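Local atomic coordinates of family 88 glycosyl hydrolase (Bacteroides thetaiotaomicron, PDB entry 5NOA), a protein that probably hydrolyses glycosidic bonds of unsaturated uronic acids during the breakdown of complex plant glycans such as gum arabic by gut bacteria. Residues A[63-68]-A[79-84]; A[183-188]-A[251-256]; A[127-132]-A[173-178]; A[99-104]-A[144-149]. One frame throughout, in Å; residues are numbered along the deposited sequence.

Contact 1 of 4, residues A[63-68]-A[79-84]; sequences TGNMEA and EYSKGW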
loop_
_atom_site.group_PDB
_atom_site.type_symbol
_atom_site.label_atom_id
_atom_site.label_comp_id
_atom_site.label_asym_id
_atom_site.label_seq_id
_atom_site.Cartn_x
_atom_site.Cartn_y
_atom_site.Cartn_z
ATOM N N THR A 63 -5.425 1.672 6.646
ATOM C CA THR A 63 -5.402 2.546 5.488
ATOM C C THR A 63 -6.588 2.245 4.560
ATOM O O THR A 63 -7.161 3.166 3.960
ATOM C CB THR A 63 -4.071 2.593 4.734
ATOM O OG1 THR A 63 -3.823 1.368 4.029
ATOM C CG2 THR A 63 -2.936 2.926 5.606
ATOM N N GLY A 64 -6.947 0.979 4.433
ATOM C CA GLY A 64 -8.099 0.600 3.662
ATOM C C GLY A 64 -9.421 0.959 4.313
ATOM O O GLY A 64 -10.384 1.365 3.640
ATOM N N ASN A 65 -9.519 0.760 5.626
ATOM C CA ASN A 65 -10.723 1.157 6.353
ATOM C C ASN A 65 -10.978 2.666 6.219
ATOM O O ASN A 65 -12.115 3.085 6.004
ATOM C CB ASN A 65 -10.607 0.759 7.814
ATOM C CG ASN A 65 -11.872 1.074 8.588
ATOM O OD1 ASN A 65 -12.959 0.660 8.188
ATOM N ND2 ASN A 65 -11.740 1.820 9.685
ATOM N N MET A 66 -9.911 3.452 6.353
ATOM C CA MET A 66 -10.046 4.874 6.187
ATOM C C MET A 66 -10.515 5.226 4.795
ATOM O O MET A 66 -11.398 6.097 4.642
ATOM C CB MET A 66 -8.782 5.624 6.562
ATOM C CG MET A 66 -8.490 5.608 8.060
ATOM S SD MET A 66 -9.827 6.133 9.177
ATOM C CE MET A 66 -10.092 7.824 8.681
ATOM N N GLU A 67 -9.988 4.554 3.770
ATOM C CA GLU A 67 -10.481 4.768 2.418
ATOM C C GLU A 67 -11.984 4.497 2.321
ATOM O O GLU A 67 -12.722 5.268 1.687
ATOM C CB GLU A 67 -9.709 3.888 1.439
ATOM C CG GLU A 67 -9.845 4.286 -0.007
ATOM C CD GLU A 67 -8.984 5.457 -0.408
ATOM O OE1 GLU A 67 -9.232 5.981 -1.496
ATOM O OE2 GLU A 67 -8.044 5.828 0.327
ATOM N N ALA A 68 -12.410 3.369 2.889
ATOM C CA ALA A 68 -13.834 3.026 2.867
ATOM C C ALA A 68 -14.688 4.076 3.603
ATOM O O ALA A 68 -15.782 4.380 3.159
ATOM C CB ALA A 68 -14.036 1.638 3.466
ATOM N N GLU A 79 -15.253 4.882 13.732
ATOM C CA GLU A 79 -15.113 4.434 15.096
ATOM C C GLU A 79 -14.108 3.302 15.258
ATOM O O GLU A 79 -13.374 3.253 16.247
ATOM C CB GLU A 79 -16.476 4.078 15.693
ATOM C CG GLU A 79 -17.364 5.322 15.867
ATOM C CD GLU A 79 -16.658 6.542 16.497
ATOM O OE1 GLU A 79 -16.200 6.413 17.661
ATOM O OE2 GLU A 79 -16.568 7.639 15.832
ATOM N N TYR A 80 -14.047 2.402 14.291
ATOM C CA TYR A 80 -13.133 1.279 14.357
ATOM C C TYR A 80 -11.680 1.727 14.295
ATOM O O TYR A 80 -10.857 1.271 15.075
ATOM C CB TYR A 80 -13.459 0.307 13.221
ATOM C CG TYR A 80 -12.827 -1.053 13.374
ATOM C CD1 TYR A 80 -13.376 -2.012 14.189
ATOM C CD2 TYR A 80 -11.685 -1.400 12.648
ATOM C CE1 TYR A 80 -12.815 -3.251 14.340
ATOM C CE2 TYR A 80 -11.131 -2.645 12.772
ATOM C CZ TYR A 80 -11.706 -3.566 13.602
ATOM O OH TYR A 80 -11.136 -4.825 13.699
ATOM N N SER A 81 -11.374 2.646 13.363
ATOM C CA SER A 81 -10.007 3.188 13.322
ATOM C C SER A 81 -9.661 4.058 14.551
ATOM O O SER A 81 -8.531 4.008 15.050
ATOM C CB SER A 81 -9.719 3.926 12.027
ATOM O OG SER A 81 -9.550 3.035 10.958
ATOM N N LYS A 82 -10.620 4.853 15.038
ATOM C CA LYS A 82 -10.386 5.631 16.253
ATOM C C LYS A 82 -10.089 4.694 17.424
ATOM O O LYS A 82 -9.184 4.968 18.219
ATOM C CB LYS A 82 -11.600 6.467 16.629
ATOM C CG LYS A 82 -11.777 7.696 15.799
ATOM C CD LYS A 82 -13.003 8.425 16.290
ATOM C CE LYS A 82 -13.218 9.698 15.538
ATOM N NZ LYS A 82 -14.567 10.232 15.891
ATOM N N GLY A 83 -10.813 3.580 17.514
ATOM C CA GLY A 83 -10.575 2.644 18.607
ATOM C C GLY A 83 -9.184 2.044 18.562
ATOM O O GLY A 83 -8.515 1.890 19.589
ATOM N N TRP A 84 -8.722 1.746 17.353
ATOM C CA TRP A 84 -7.370 1.212 17.187
ATOM C C TRP A 84 -6.314 2.230 17.531
ATOM O O TRP A 84 -5.340 1.911 18.196
ATOM C CB TRP A 84 -7.217 0.679 15.774
ATOM C CG TRP A 84 -5.863 0.214 15.375
ATOM C CD1 TRP A 84 -5.285 -0.984 15.659
ATOM C CD2 TRP A 84 -4.949 0.888 14.529
ATOM N NE1 TRP A 84 -4.075 -1.108 15.025
ATOM C CE2 TRP A 84 -3.850 0.029 14.312
ATOM C CE3 TRP A 84 -4.971 2.113 13.875
ATOM C CZ2 TRP A 84 -2.779 0.382 13.503
ATOM C CZ3 TRP A 84 -3.893 2.473 13.100
ATOM C CH2 TRP A 84 -2.837 1.603 12.894
#
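Asn65 and Ser81 meet through a single side-chain hydrogen bond: ND2 of Asn65 donates to OG of Ser81 over 2.8 Å, nearly straight at 159°, with the oxygen lying in the plane of the amide. Next to it Met66, its chain bent at both inner torsions, brings SD to 3.6 Å from the CB of Ser81, so the small serine side chain is touched by an amide and a thioether. Tyr80 offers its ring edge to the same amide, and ND2 of Asn65 stands 4.2 Å from CB of Tyr80. These residues join consecutive helices, 56-72 and 75-87, of a fold consistent with the (alpha/alpha) barrel of the six-hairpin clan; the two segments run largely antiparallel, at 146°, with axes 9.9 Å apart. The second shell fixes the buried amide. With CG anti to the backbone nitrogen, chi1 -176°, Asn65 reaches across to helix 75-87, where ND2 also donates to Tyr77 O, while OD1 is bonded by Asn41 ND2 from helix 29-47. Ser81 OG has His62 ND1 as another hydrogen-bonding partner, and Tyr80 OH is tied to His48 O.

Contact 2 of 4, residues A[183-188]-A[251-256]; sequences EKLHEY and QEYIDR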
loop_
_atom_site.group_PDB
_atom_site.type_symbol
_atom_site.label_atom_id
_atom_site.label_comp_id
_atom_site.label_asym_id
_atom_site.label_seq_id
_atom_site.Cartn_x
_atom_site.Cartn_y
_atom_site.Cartn_z
ATOM N N GLU A 183 11.294 17.500 1.094
ATOM C CA GLU A 183 12.683 17.296 0.746
ATOM C C GLU A 183 13.162 15.889 1.104
ATOM O O GLU A 183 13.834 15.196 0.314
ATOM C CB GLU A 183 13.560 18.329 1.426
ATOM C CG GLU A 183 15.048 18.154 1.227
ATOM C CD GLU A 183 15.491 18.102 -0.218
ATOM O OE1 GLU A 183 14.956 18.893 -1.073
ATOM O OE2 GLU A 183 16.410 17.252 -0.473
ATOM N N LYS A 184 12.809 15.455 2.295
ATOM C CA LYS A 184 13.191 14.122 2.759
ATOM C C LYS A 184 12.425 13.004 2.075
ATOM O O LYS A 184 12.995 11.928 1.881
ATOM C CB LYS A 184 13.118 14.083 4.287
ATOM C CG LYS A 184 14.213 14.932 4.942
ATOM C CD LYS A 184 15.557 14.224 4.925
ATOM C CE LYS A 184 16.669 15.073 5.514
ATOM N NZ LYS A 184 17.943 14.318 5.558
ATOM N N LEU A 185 11.166 13.242 1.700
ATOM C CA LEU A 185 10.475 12.267 0.838
ATOM C C LEU A 185 11.350 11.974 -0.372
ATOM O O LEU A 185 11.582 10.817 -0.745
ATOM C CB LEU A 185 9.129 12.868 0.407
ATOM C CG LEU A 185 8.380 12.129 -0.711
ATOM C CD1 LEU A 185 8.042 10.730 -0.319
ATOM C CD2 LEU A 185 7.162 12.934 -1.076
ATOM N N HIS A 186 11.854 13.047 -1.012
ATOM C CA HIS A 186 12.675 12.846 -2.204
ATOM C C HIS A 186 13.987 12.129 -1.886
ATOM O O HIS A 186 14.376 11.201 -2.602
ATOM C CB HIS A 186 12.953 14.170 -2.855
ATOM C CG HIS A 186 13.695 14.037 -4.119
ATOM N ND1 HIS A 186 15.042 14.263 -4.202
ATOM C CD2 HIS A 186 13.303 13.615 -5.343
ATOM C CE1 HIS A 186 15.453 14.027 -5.435
ATOM N NE2 HIS A 186 14.415 13.620 -6.148
ATOM N N GLU A 187 14.667 12.562 -0.822
ATOM C CA GLU A 187 15.955 11.974 -0.494
ATOM C C GLU A 187 15.810 10.479 -0.176
ATOM O O GLU A 187 16.577 9.638 -0.672
ATOM C CB GLU A 187 16.562 12.712 0.686
ATOM C CG GLU A 187 17.916 12.159 1.056
ATOM C CD GLU A 187 18.625 12.918 2.127
ATOM O OE1 GLU A 187 18.062 13.841 2.728
ATOM O OE2 GLU A 187 19.795 12.515 2.368
ATOM N N TYR A 188 14.808 10.138 0.615
ATOM C CA TYR A 188 14.628 8.742 1.006
ATOM C C TYR A 188 14.173 7.874 -0.170
ATOM O O TYR A 188 14.598 6.719 -0.287
ATOM C CB TYR A 188 13.684 8.611 2.204
ATOM C CG TYR A 188 14.131 9.299 3.487
ATOM C CD1 TYR A 188 15.456 9.596 3.760
ATOM C CD2 TYR A 188 13.171 9.679 4.414
ATOM C CE1 TYR A 188 15.808 10.205 4.975
ATOM C CE2 TYR A 188 13.499 10.315 5.572
ATOM C CZ TYR A 188 14.834 10.569 5.859
ATOM O OH TYR A 188 15.122 11.185 7.049
ATOM N N GLN A 251 7.502 16.000 -10.777
ATOM C CA GLN A 251 7.642 15.361 -12.087
ATOM C C GLN A 251 8.436 14.060 -12.033
ATOM O O GLN A 251 8.141 13.115 -12.801
ATOM C CB GLN A 251 8.220 16.302 -13.140
ATOM C CG GLN A 251 8.114 15.758 -14.551
ATOM C CD GLN A 251 6.672 15.581 -14.995
ATOM O OE1 GLN A 251 5.859 16.483 -14.851
ATOM N NE2 GLN A 251 6.354 14.424 -15.517
ATOM N N GLU A 252 9.418 13.988 -11.131
ATOM C CA GLU A 252 10.145 12.730 -10.954
ATOM C C GLU A 252 9.236 11.622 -10.470
ATOM O O GLU A 252 9.329 10.472 -10.931
ATOM C CB GLU A 252 11.303 12.883 -9.986
ATOM C CG GLU A 252 12.395 13.828 -10.460
ATOM C CD GLU A 252 13.493 14.041 -9.436
ATOM O OE1 GLU A 252 13.897 13.067 -8.785
ATOM O OE2 GLU A 252 13.940 15.187 -9.302
ATOM N N TYR A 253 8.340 11.952 -9.538
ATOM C CA TYR A 253 7.404 10.954 -9.028
ATOM C C TYR A 253 6.427 10.517 -10.084
ATOM O O TYR A 253 6.132 9.326 -10.219
ATOM C CB TYR A 253 6.635 11.452 -7.814
ATOM C CG TYR A 253 7.494 12.015 -6.719
ATOM C CD1 TYR A 253 8.756 11.499 -6.412
ATOM C CD2 TYR A 253 7.096 13.106 -6.027
ATOM C CE1 TYR A 253 9.536 12.063 -5.410
ATOM C CE2 TYR A 253 7.845 13.667 -5.014
ATOM C CZ TYR A 253 9.072 13.125 -4.701
ATOM O OH TYR A 253 9.830 13.655 -3.688
ATOM N N ILE A 254 5.925 11.477 -10.877
ATOM C CA ILE A 254 5.015 11.153 -11.955
ATOM C C ILE A 254 5.704 10.246 -12.953
ATOM O O ILE A 254 5.116 9.237 -13.409
ATOM C CB ILE A 254 4.503 12.436 -12.649
ATOM C CG1 ILE A 254 3.631 13.261 -11.669
ATOM C CG2 ILE A 254 3.798 12.112 -13.957
ATOM C CD1 ILE A 254 3.277 14.631 -12.163
ATOM N N ASP A 255 6.933 10.606 -13.305
ATOM C CA ASP A 255 7.674 9.835 -14.305
ATOM C C ASP A 255 7.864 8.389 -13.851
ATOM O O ASP A 255 7.683 7.453 -14.626
ATOM C CB ASP A 255 9.033 10.473 -14.626
ATOM C CG ASP A 255 8.936 11.736 -15.492
ATOM O OD1 ASP A 255 7.840 12.049 -15.984
ATOM O OD2 ASP A 255 9.977 12.426 -15.636
ATOM N N ARG A 256 8.230 8.209 -12.584
ATOM C CA ARG A 256 8.398 6.853 -12.071
ATOM C C ARG A 256 7.081 6.103 -11.971
ATOM O O ARG A 256 7.017 4.911 -12.246
ATOM C CB ARG A 256 9.106 6.862 -10.716
ATOM C CG ARG A 256 9.338 5.499 -10.104
ATOM C CD ARG A 256 10.206 4.543 -10.888
ATOM N NE ARG A 256 11.586 4.986 -10.877
ATOM C CZ ARG A 256 12.246 5.470 -11.906
ATOM N NH1 ARG A 256 11.662 5.643 -13.120
ATOM N NH2 ARG A 256 13.493 5.858 -11.723
#
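Helices 180-196 and 250-266 run in roughly the same direction, their segments inclined at 42° with axes 12.0 Å apart; within segments 183-188 and 251-256 the CA atoms of His186 and Tyr253 come closest, 8.8 Å from each other. Both helices belong to the (alpha/alpha) barrel, and at this spacing long side chains bridge the gap. On the solvent side NE2 of His186 donates to OE1 of Glu252 over 2.7 Å, at 160°; the oxygen lies in the imidazole plane but is met from above the carboxylate, the two planes being almost perpendicular. Tyr249 stacks on the imidazole and helps to set its orientation. Were the imidazole cut back to an alanine here, the Glu252 carboxylate would probably lose its donor, Tyr249 its stacking partner and the phenol of Tyr253 part of its cover. Deeper in, Tyr253 pushes its ring between Leu185 and His186, with CE2 4.1 Å from CD2 of Leu185. Its hydroxyl oxygen OH ends 3.3 Å from CB of His186, at the edge of the imidazole.

Contact 3 of 4, residues A[127-132]-A[173-178]; sequences LYNLEP and YNITKN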
loop_
_atom_site.group_PDB
_atom_site.type_symbol
_atom_site.label_atom_id
_atom_site.label_comp_id
_atom_site.label_asym_id
_atom_site.label_seq_id
_atom_site.Cartn_x
_atom_site.Cartn_y
_atom_site.Cartn_z
ATOM N N LEU A 127 -7.175 10.775 10.893
ATOM C CA LEU A 127 -8.087 11.025 12.016
ATOM C C LEU A 127 -7.935 12.465 12.522
ATOM O O LEU A 127 -8.929 13.115 12.838
ATOM C CB LEU A 127 -7.855 10.021 13.141
ATOM C CG LEU A 127 -8.223 8.580 12.764
ATOM C CD1 LEU A 127 -7.752 7.584 13.809
ATOM C CD2 LEU A 127 -9.724 8.459 12.552
ATOM N N TYR A 128 -6.693 12.954 12.600
ATOM C CA TYR A 128 -6.450 14.355 12.936
ATOM C C TYR A 128 -7.141 15.297 11.971
ATOM O O TYR A 128 -7.787 16.258 12.374
ATOM C CB TYR A 128 -4.918 14.620 12.940
ATOM C CG TYR A 128 -4.556 16.066 13.133
ATOM C CD1 TYR A 128 -4.517 16.934 12.056
ATOM C CD2 TYR A 128 -4.266 16.561 14.373
ATOM C CE1 TYR A 128 -4.236 18.266 12.219
ATOM C CE2 TYR A 128 -3.952 17.900 14.553
ATOM C CZ TYR A 128 -3.928 18.753 13.471
ATOM O OH TYR A 128 -3.642 20.060 13.650
ATOM N N ASN A 129 -7.044 15.031 10.672
ATOM C CA ASN A 129 -7.634 15.939 9.699
ATOM C C ASN A 129 -9.131 16.056 9.893
ATOM O O ASN A 129 -9.687 17.130 9.746
ATOM C CB ASN A 129 -7.284 15.523 8.288
ATOM C CG ASN A 129 -5.884 15.916 7.906
ATOM O OD1 ASN A 129 -5.347 16.904 8.412
ATOM N ND2 ASN A 129 -5.256 15.104 7.080
ATOM N N LEU A 130 -9.782 14.969 10.272
ATOM C CA LEU A 130 -11.228 14.981 10.554
ATOM C C LEU A 130 -11.569 15.717 11.845
ATOM O O LEU A 130 -12.607 16.335 11.934
ATOM C CB LEU A 130 -11.747 13.545 10.620
ATOM C CG LEU A 130 -11.720 12.768 9.290
ATOM C CD1 LEU A 130 -12.015 11.291 9.531
ATOM C CD2 LEU A 130 -12.734 13.319 8.302
ATOM N N GLU A 131 -10.726 15.550 12.865
ATOM C CA GLU A 131 -10.983 16.173 14.184
ATOM C C GLU A 131 -9.638 16.586 14.784
ATOM O O GLU A 131 -9.018 15.812 15.509
ATOM C CB GLU A 131 -11.675 15.146 15.058
ATOM C CG GLU A 131 -13.060 14.744 14.539
ATOM C CD GLU A 131 -13.621 13.540 15.241
ATOM O OE1 GLU A 131 -14.065 13.713 16.397
ATOM O OE2 GLU A 131 -13.634 12.445 14.622
ATOM N N PRO A 132 -9.148 17.785 14.442
ATOM C CA PRO A 132 -7.767 18.125 14.830
ATOM C C PRO A 132 -7.625 18.188 16.333
ATOM O O PRO A 132 -8.470 18.753 17.028
ATOM C CB PRO A 132 -7.492 19.474 14.145
ATOM C CG PRO A 132 -8.504 19.576 13.071
ATOM C CD PRO A 132 -9.673 18.698 13.419
ATOM N N TYR A 173 3.195 16.861 5.741
ATOM C CA TYR A 173 3.391 18.154 5.069
ATOM C C TYR A 173 2.107 18.958 5.040
ATOM O O TYR A 173 2.081 20.147 5.348
ATOM C CB TYR A 173 3.961 18.000 3.654
ATOM C CG TYR A 173 4.016 19.332 2.980
ATOM C CD1 TYR A 173 5.034 20.226 3.311
ATOM C CD2 TYR A 173 2.997 19.775 2.149
ATOM C CE1 TYR A 173 5.083 21.483 2.784
ATOM C CE2 TYR A 173 3.005 21.036 1.634
ATOM C CZ TYR A 173 4.064 21.897 1.937
ATOM O OH TYR A 173 4.075 23.139 1.405
ATOM N N ASN A 174 1.024 18.324 4.634
ATOM C CA ASN A 174 -0.210 19.099 4.460
ATOM C C ASN A 174 -0.734 19.660 5.763
ATOM O O ASN A 174 -1.400 20.687 5.752
ATOM C CB ASN A 174 -1.264 18.276 3.690
ATOM C CG ASN A 174 -0.976 18.198 2.190
ATOM O OD1 ASN A 174 -0.384 19.085 1.612
ATOM N ND2 ASN A 174 -1.434 17.125 1.554
ATOM N N ILE A 175 -0.428 19.000 6.881
ATOM C CA ILE A 175 -0.774 19.521 8.192
ATOM C C ILE A 175 0.175 20.616 8.655
ATOM O O ILE A 175 -0.281 21.665 9.083
ATOM C CB ILE A 175 -0.825 18.388 9.228
ATOM C CG1 ILE A 175 -1.982 17.437 8.901
ATOM C CG2 ILE A 175 -0.949 18.949 10.639
ATOM C CD1 ILE A 175 -1.870 16.086 9.554
ATOM N N THR A 176 1.475 20.349 8.615
ATOM C CA THR A 176 2.482 21.224 9.215
ATOM C C THR A 176 2.943 22.342 8.278
ATOM O O THR A 176 3.455 23.365 8.735
ATOM C CB THR A 176 3.750 20.435 9.642
ATOM O OG1 THR A 176 4.403 19.910 8.481
ATOM C CG2 THR A 176 3.406 19.305 10.638
ATOM N N LYS A 177 2.867 22.095 6.969
ATOM C CA LYS A 177 3.491 22.936 5.948
ATOM C C LYS A 177 5.004 23.105 6.110
ATOM O O LYS A 177 5.585 24.075 5.604
ATOM C CB LYS A 177 2.747 24.291 5.819
ATOM C CG LYS A 177 1.239 24.179 5.569
ATOM C CD LYS A 177 0.928 23.550 4.208
ATOM C CE LYS A 177 -0.572 23.398 3.943
ATOM N NZ LYS A 177 -1.273 24.697 3.745
ATOM N N ASN A 178 5.633 22.122 6.770
ATOM C CA ASN A 178 7.065 22.108 6.933
ATOM C C ASN A 178 7.700 21.490 5.670
ATOM O O ASN A 178 7.585 20.304 5.461
ATOM C CB ASN A 178 7.423 21.301 8.179
ATOM C CG ASN A 178 8.899 21.183 8.411
ATOM O OD1 ASN A 178 9.740 21.555 7.571
ATOM N ND2 ASN A 178 9.241 20.671 9.605
#
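The C-terminal ends of helices 120-130 and 160-176, two members of the (alpha/alpha) barrel, meet at the protein surface through Tyr128, Asn129 and Ile175. No hydrogen bond crosses between them. Ile175 sends two branches to the phenol: its CG2 methyl lies 3.7 Å from CE1 of Tyr128, and its CD1 methyl is equally near CD1 of that ring, 3.7 Å away. The approach is oblique, the isoleucine lying along one flank of the ring. Because CG2 is anti to the backbone nitrogen and CG1 anti to the carbonyl carbon, chi1 -66°, the side chain forks and can touch the tyrosine at two successive ring carbons. Asn129 adds a non-bonded contact of its OD1, 3.4 Å from CG1 of Ile175; the same oxygen lies at the edge of the Tyr128 ring. One ring face of the tyrosine carries the CA of Pro132, from the turn that follows the helix, and Ile137 of helix 135-149 touches both Tyr128 and Ile175. Beyond Ile175 the chain leaves its helix at Lys177, whose phi is positive, and turns toward helix 180-196. There the ST turn of Thr176 closes, its OG1 accepting from the backbone N of Asn178 at 3.1 Å, and OD1 of Asn178 in turn takes the N-H of Leu180.

Contact 4 of 4, residues A[99-104]-A[144-149]; sequences ANWKYS and MEYQMS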
loop_
_atom_site.group_PDB
_atom_site.type_symbol
_atom_site.label_atom_id
_atom_site.label_comp_id
_atom_site.label_asym_id
_atom_site.label_seq_id
_atom_site.Cartn_x
_atom_site.Cartn_y
_atom_site.Cartn_z
ATOM N N ALA A 99 18.610 6.870 21.573
ATOM C CA ALA A 99 19.877 6.159 21.264
ATOM C C ALA A 99 19.650 4.682 20.892
ATOM O O ALA A 99 20.504 4.067 20.268
ATOM C CB ALA A 99 20.855 6.268 22.423
ATOM N N ASN A 100 18.574 4.081 21.356
ATOM C CA ASN A 100 18.232 2.694 21.042
ATOM C C ASN A 100 17.350 2.601 19.820
ATOM O O ASN A 100 17.048 1.474 19.440
ATOM C CB ASN A 100 17.550 2.000 22.246
ATOM C CG ASN A 100 18.550 1.385 23.223
ATOM O OD1 ASN A 100 19.726 1.750 23.259
ATOM N ND2 ASN A 100 18.073 0.473 24.035
ATOM N N TRP A 101 16.934 3.725 19.200
ATOM C CA TRP A 101 16.028 3.625 18.061
ATOM C C TRP A 101 16.692 3.001 16.861
ATOM O O TRP A 101 17.799 3.344 16.502
ATOM C CB TRP A 101 15.417 4.976 17.628
ATOM C CG TRP A 101 14.446 5.584 18.640
ATOM C CD1 TRP A 101 14.047 5.035 19.833
ATOM C CD2 TRP A 101 13.699 6.772 18.471
ATOM N NE1 TRP A 101 13.147 5.864 20.442
ATOM C CE2 TRP A 101 12.895 6.919 19.612
ATOM C CE3 TRP A 101 13.624 7.753 17.460
ATOM C CZ2 TRP A 101 12.011 7.993 19.771
ATOM C CZ3 TRP A 101 12.756 8.814 17.625
ATOM C CH2 TRP A 101 11.978 8.946 18.777
ATOM N N LYS A 102 15.982 2.043 16.263
ATOM C CA LYS A 102 16.471 1.234 15.158
ATOM C C LYS A 102 15.523 1.264 13.974
ATOM O O LYS A 102 14.340 1.547 14.117
ATOM C CB LYS A 102 16.740 -0.202 15.628
ATOM C CG LYS A 102 17.862 -0.278 16.701
ATOM C CD LYS A 102 18.049 -1.651 17.324
ATOM C CE LYS A 102 19.062 -1.664 18.448
ATOM N NZ LYS A 102 18.508 -1.001 19.660
ATOM N N TYR A 103 16.084 0.957 12.816
ATOM C CA TYR A 103 15.334 0.949 11.569
ATOM C C TYR A 103 15.540 -0.234 10.669
ATOM O O TYR A 103 15.002 -0.269 9.564
ATOM C CB TYR A 103 15.500 2.244 10.786
ATOM C CG TYR A 103 16.848 2.613 10.282
ATOM C CD1 TYR A 103 17.779 3.218 11.126
ATOM C CD2 TYR A 103 17.165 2.488 8.942
ATOM C CE1 TYR A 103 19.005 3.638 10.636
ATOM C CE2 TYR A 103 18.354 2.935 8.439
ATOM C CZ TYR A 103 19.285 3.514 9.286
ATOM O OH TYR A 103 20.488 3.994 8.821
ATOM N N SER A 104 16.293 -1.245 11.133
ATOM C CA SER A 104 16.237 -2.571 10.519
ATOM C C SER A 104 14.959 -3.275 10.966
ATOM O O SER A 104 14.111 -2.655 11.595
ATOM C CB SER A 104 17.486 -3.330 10.908
ATOM O OG SER A 104 17.618 -3.366 12.304
ATOM N N MET A 144 9.106 11.527 13.061
ATOM C CA MET A 144 9.577 11.852 11.714
ATOM C C MET A 144 10.527 13.045 11.689
ATOM O O MET A 144 11.480 13.065 10.926
ATOM C CB MET A 144 8.402 12.092 10.755
ATOM C CG MET A 144 7.437 10.920 10.584
ATOM S SD MET A 144 8.191 9.270 10.430
ATOM C CE MET A 144 9.145 9.440 8.925
ATOM N N GLU A 145 10.276 14.026 12.551
ATOM C CA GLU A 145 11.153 15.185 12.638
ATOM C C GLU A 145 12.528 14.812 13.204
ATOM O O GLU A 145 13.536 15.326 12.725
ATOM C CB GLU A 145 10.455 16.348 13.325
ATOM C CG GLU A 145 9.283 16.824 12.453
ATOM C CD GLU A 145 8.197 17.663 13.113
ATOM O OE1 GLU A 145 8.419 18.196 14.233
ATOM O OE2 GLU A 145 7.088 17.798 12.497
ATOM N N TYR A 146 12.596 13.889 14.175
ATOM C CA TYR A 146 13.890 13.380 14.588
ATOM C C TYR A 146 14.567 12.643 13.426
ATOM O O TYR A 146 15.732 12.876 13.098
ATOM C CB TYR A 146 13.773 12.440 15.792
ATOM C CG TYR A 146 15.115 11.814 16.102
ATOM C CD1 TYR A 146 16.128 12.566 16.706
ATOM C CD2 TYR A 146 15.399 10.501 15.744
ATOM C CE1 TYR A 146 17.378 12.012 16.918
ATOM C CE2 TYR A 146 16.634 9.942 15.988
ATOM C CZ TYR A 146 17.626 10.690 16.568
ATOM O OH TYR A 146 18.862 10.140 16.806
ATOM N N GLN A 147 13.843 11.749 12.769
ATOM C CA GLN A 147 14.410 11.024 11.641
ATOM C C GLN A 147 14.993 11.968 10.601
ATOM O O GLN A 147 16.112 11.781 10.127
ATOM C CB GLN A 147 13.364 10.124 11.023
ATOM C CG GLN A 147 13.856 9.240 9.907
ATOM C CD GLN A 147 12.822 8.224 9.512
ATOM O OE1 GLN A 147 12.148 7.657 10.365
ATOM N NE2 GLN A 147 12.732 7.964 8.217
ATOM N N MET A 148 14.241 13.006 10.247
ATOM C CA MET A 148 14.697 13.936 9.216
ATOM C C MET A 148 15.930 14.747 9.642
ATOM O O MET A 148 16.671 15.222 8.796
ATOM C CB MET A 148 13.574 14.877 8.780
ATOM C CG MET A 148 12.449 14.149 8.073
ATOM S SD MET A 148 11.201 15.262 7.399
ATOM C CE MET A 148 10.499 16.016 8.856
ATOM N N SER A 149 16.152 14.868 10.946
ATOM C CA SER A 149 17.320 15.563 11.473
ATOM C C SER A 149 18.572 14.756 11.394
ATOM O O SER A 149 19.676 15.292 11.490
ATOM C CB SER A 149 17.094 15.988 12.935
ATOM O OG SER A 149 17.260 14.958 13.886
#
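Trp101 and Tyr146 make the whole of this contact, an oblique aromatic pair. The six-membered ring of the indole and the phenol are nearly perpendicular, 88°, and CD2 of Tyr146 lies 3.7 Å from CZ3 of Trp101 and just as close to the adjacent CE3. Tyr146 projects from its helix with CG anti to the backbone nitrogen, chi1 174°, which carries the ring across to the loop. Hydrogen bonds work within each side instead. NE1 of Trp101 binds the carbonyl O of Ser95. A serine in place of Trp101 would probably open a gap beside Tyr146 and leave Ser95 O without its indole donor. Lys102 NZ donates to Asn100 O at 2.9 Å, and Tyr146 O receives both the backbone N and the OG of Ser149, the hydroxyl at 2.7 Å on a lone pair. The pair thus fastens the long loop between helices 75-87 and 120-130 to the C-terminal part of helix 135-149, whose other flanks, through Met144 and Met148, pack on helices 160-176 and 180-196.

How the contacts relate
Contact 1 is buried, contacts 2 and 4 are partly buried and contact 3 lies at the surface. The chemistry changes accordingly: a buried amide with several partners in contact 1, a histidine-carboxylate bond over apolar packing in contact 2, and touching without hydrogen bonds across contacts 3 and 4, apolar but for an amide oxygen in contact 3. Contacts 1 to 3 join helix to helix, whereas contact 4 ties a loop to one. No helix serves two contacts, although 75-87 and 120-130 follow one another along the chain, as do 160-176 and 180-196. Contacts 1 and 3 meet through the Lys82-Glu131 salt bridge, contacts 2 and 4 where Lys184 and Tyr188 pack on Gln147 and Met148.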